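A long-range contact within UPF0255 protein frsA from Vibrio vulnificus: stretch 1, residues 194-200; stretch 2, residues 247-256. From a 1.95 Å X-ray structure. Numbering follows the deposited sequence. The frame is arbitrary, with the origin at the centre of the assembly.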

# COMPACT_ATOMS: atom_id res chain seq x y z
N PRO A 194 -9.71 2.84 21.15
CA PRO A 194 -10.34 2.81 19.83
C PRO A 194 -9.29 2.40 18.81
O PRO A 194 -8.09 2.62 19.04
CB PRO A 194 -10.78 4.26 19.61
CG PRO A 194 -9.91 5.06 20.52
CD PRO A 194 -9.68 4.20 21.72
N VAL A 195 -9.73 1.79 17.71
CA VAL A 195 -8.77 1.20 16.77
C VAL A 195 -9.20 1.42 15.33
O VAL A 195 -10.39 1.42 15.02
CB VAL A 195 -8.57 -0.33 17.04
CG1 VAL A 195 -9.87 -1.10 16.82
CG2 VAL A 195 -7.43 -0.91 16.19
N VAL A 196 -8.23 1.65 14.45
CA VAL A 196 -8.53 1.67 13.03
C VAL A 196 -7.77 0.55 12.32
O VAL A 196 -6.58 0.38 12.53
CB VAL A 196 -8.20 3.03 12.40
CG1 VAL A 196 -9.15 4.08 12.91
CG2 VAL A 196 -6.77 3.42 12.70
N ILE A 197 -8.48 -0.22 11.51
CA ILE A 197 -7.85 -1.22 10.67
C ILE A 197 -7.45 -0.48 9.40
O ILE A 197 -8.25 0.28 8.86
CB ILE A 197 -8.80 -2.36 10.33
CG1 ILE A 197 -9.35 -2.99 11.62
CG2 ILE A 197 -8.07 -3.40 9.47
CD1 ILE A 197 -10.53 -3.91 11.42
N VAL A 198 -6.21 -0.68 8.95
CA VAL A 198 -5.67 0.11 7.85
C VAL A 198 -5.04 -0.79 6.80
O VAL A 198 -4.24 -1.65 7.14
CB VAL A 198 -4.60 1.10 8.36
CG1 VAL A 198 -4.09 1.96 7.22
CG2 VAL A 198 -5.16 1.97 9.48
N SER A 199 -5.41 -0.60 5.53
CA SER A 199 -4.74 -1.29 4.42
C SER A 199 -4.34 -0.35 3.28
O SER A 199 -5.13 0.49 2.86
CB SER A 199 -5.62 -2.42 3.89
OG SER A 199 -5.71 -3.46 4.84
N ALA A 200 -3.10 -0.49 2.79
CA ALA A 200 -2.66 0.24 1.60
C ALA A 200 -2.95 -0.56 0.33
O ALA A 200 -3.69 -1.55 0.39
CB ALA A 200 -1.18 0.60 1.69
N LEU A 247 -10.29 -10.90 4.43
CA LEU A 247 -9.34 -10.98 5.52
C LEU A 247 -9.63 -9.92 6.57
O LEU A 247 -9.49 -10.15 7.77
CB LEU A 247 -7.90 -10.86 4.99
CG LEU A 247 -7.45 -11.78 3.85
CD1 LEU A 247 -5.95 -11.56 3.52
CD2 LEU A 247 -7.70 -13.24 4.17
N HIS A 248 -10.06 -8.74 6.11
CA HIS A 248 -10.43 -7.67 7.03
C HIS A 248 -11.65 -8.01 7.90
O HIS A 248 -11.73 -7.60 9.07
CB HIS A 248 -10.66 -6.38 6.26
CG HIS A 248 -9.43 -5.90 5.54
ND1 HIS A 248 -9.13 -6.28 4.26
CD2 HIS A 248 -8.42 -5.10 5.95
CE1 HIS A 248 -7.99 -5.72 3.89
NE2 HIS A 248 -7.54 -4.99 4.90
N GLN A 249 -12.58 -8.76 7.32
CA GLN A 249 -13.78 -9.16 8.05
C GLN A 249 -13.39 -10.10 9.17
O GLN A 249 -13.91 -10.01 10.29
CB GLN A 249 -14.76 -9.85 7.10
CG GLN A 249 -15.99 -10.39 7.79
CD GLN A 249 -17.20 -10.23 6.93
OE1 GLN A 249 -17.19 -10.59 5.74
NE2 GLN A 249 -18.27 -9.68 7.51
N ALA A 250 -12.45 -10.99 8.86
CA ALA A 250 -11.95 -11.95 9.84
C ALA A 250 -11.15 -11.24 10.91
O ALA A 250 -11.23 -11.60 12.08
CB ALA A 250 -11.10 -13.04 9.16
N VAL A 251 -10.38 -10.24 10.51
CA VAL A 251 -9.62 -9.45 11.49
C VAL A 251 -10.60 -8.66 12.36
O VAL A 251 -10.40 -8.52 13.57
CB VAL A 251 -8.60 -8.50 10.82
CG1 VAL A 251 -8.01 -7.56 11.84
CG2 VAL A 251 -7.47 -9.29 10.14
N LEU A 252 -11.67 -8.14 11.75
CA LEU A 252 -12.71 -7.43 12.50
C LEU A 252 -13.37 -8.36 13.52
O LEU A 252 -13.50 -8.02 14.70
CB LEU A 252 -13.75 -6.82 11.56
CG LEU A 252 -14.99 -6.14 12.15
CD1 LEU A 252 -14.63 -4.94 13.01
CD2 LEU A 252 -15.95 -5.72 11.03
N ASN A 253 -13.77 -9.54 13.06
CA ASN A 253 -14.41 -10.51 13.95
C ASN A 253 -13.49 -11.00 15.06
O ASN A 253 -13.95 -11.47 16.09
CB ASN A 253 -14.95 -11.70 13.16
CG ASN A 253 -16.08 -11.32 12.24
OD1 ASN A 253 -16.74 -10.30 12.44
ND2 ASN A 253 -16.31 -12.13 11.21
N GLU A 254 -12.18 -10.89 14.84
CA GLU A 254 -11.20 -11.28 15.84
C GLU A 254 -11.03 -10.24 16.97
O GLU A 254 -10.60 -10.58 18.08
CB GLU A 254 -9.85 -11.59 15.18
CG GLU A 254 -8.80 -12.11 16.14
CD GLU A 254 -9.13 -13.50 16.65
OE1 GLU A 254 -9.91 -14.21 15.98
OE2 GLU A 254 -8.61 -13.88 17.73
N LEU A 255 -11.36 -8.98 16.70
CA LEU A 255 -11.16 -7.92 17.69
C LEU A 255 -11.93 -8.14 19.00
O LEU A 255 -11.56 -7.58 20.04
CB LEU A 255 -11.49 -6.54 17.11
CG LEU A 255 -10.61 -6.05 15.95
CD1 LEU A 255 -11.02 -4.66 15.51
CD2 LEU A 255 -9.13 -6.09 16.32
N PHE A 256 -12.97 -8.96 18.96
CA PHE A 256 -13.72 -9.32 20.16
C PHE A 256 -12.84 -10.04 21.17
O PHE A 256 -13.02 -9.88 22.38
CB PHE A 256 -14.91 -10.23 19.83
CG PHE A 256 -15.98 -9.56 19.02
CD1 PHE A 256 -16.76 -8.56 19.57
CD2 PHE A 256 -16.21 -9.95 17.71
CE1 PHE A 256 -17.75 -7.94 18.82
CE2 PHE A 256 -17.20 -9.34 16.95
CZ PHE A 256 -17.98 -8.34 17.51

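The strand 194-199 and the helix beginning before Leu247 run nearly antiparallel, their N-to-C directions 161° apart and their axes 10.4 Å apart at closest approach. Strand alternation sorts the side chains: the CA-to-CB bonds of Val195, Ile197 and Ser199 point toward the second stretch, whereas those of Val196 and Val198 point away.

Ile197 has the largest covered area, 91 Å². With chi1 at -56° (m) and chi2 at 167° (t), its side chain is extended, and CD1 reaches Leu255 CD1 at 4.2 Å, Leu252 CB at 4.3 Å and Val251 CG1 at 4.5 Å. Its CG2 lies instead 3.9 Å from His248 CD2, near the plane of the imidazole and at the ring edge. One residue thus meets both the apolar cluster and the histidine.

Leu255, in the m, t rotamer, also places CD1 4.0 Å from Val195 CG1, so the same methyl touches two strand residues.

The polar contact lies at the other end. His248, with chi1 -62° (m) and chi2 90°, directs NE2 at Ser199, whose chi1 of -69° (m) brings OG to 2.4 Å from NE2. This is a very short hydrogen bond, and either atom could be the donor. OG lies near the ring plane, where the lone pair or N-H of an imidazole nitrogen points.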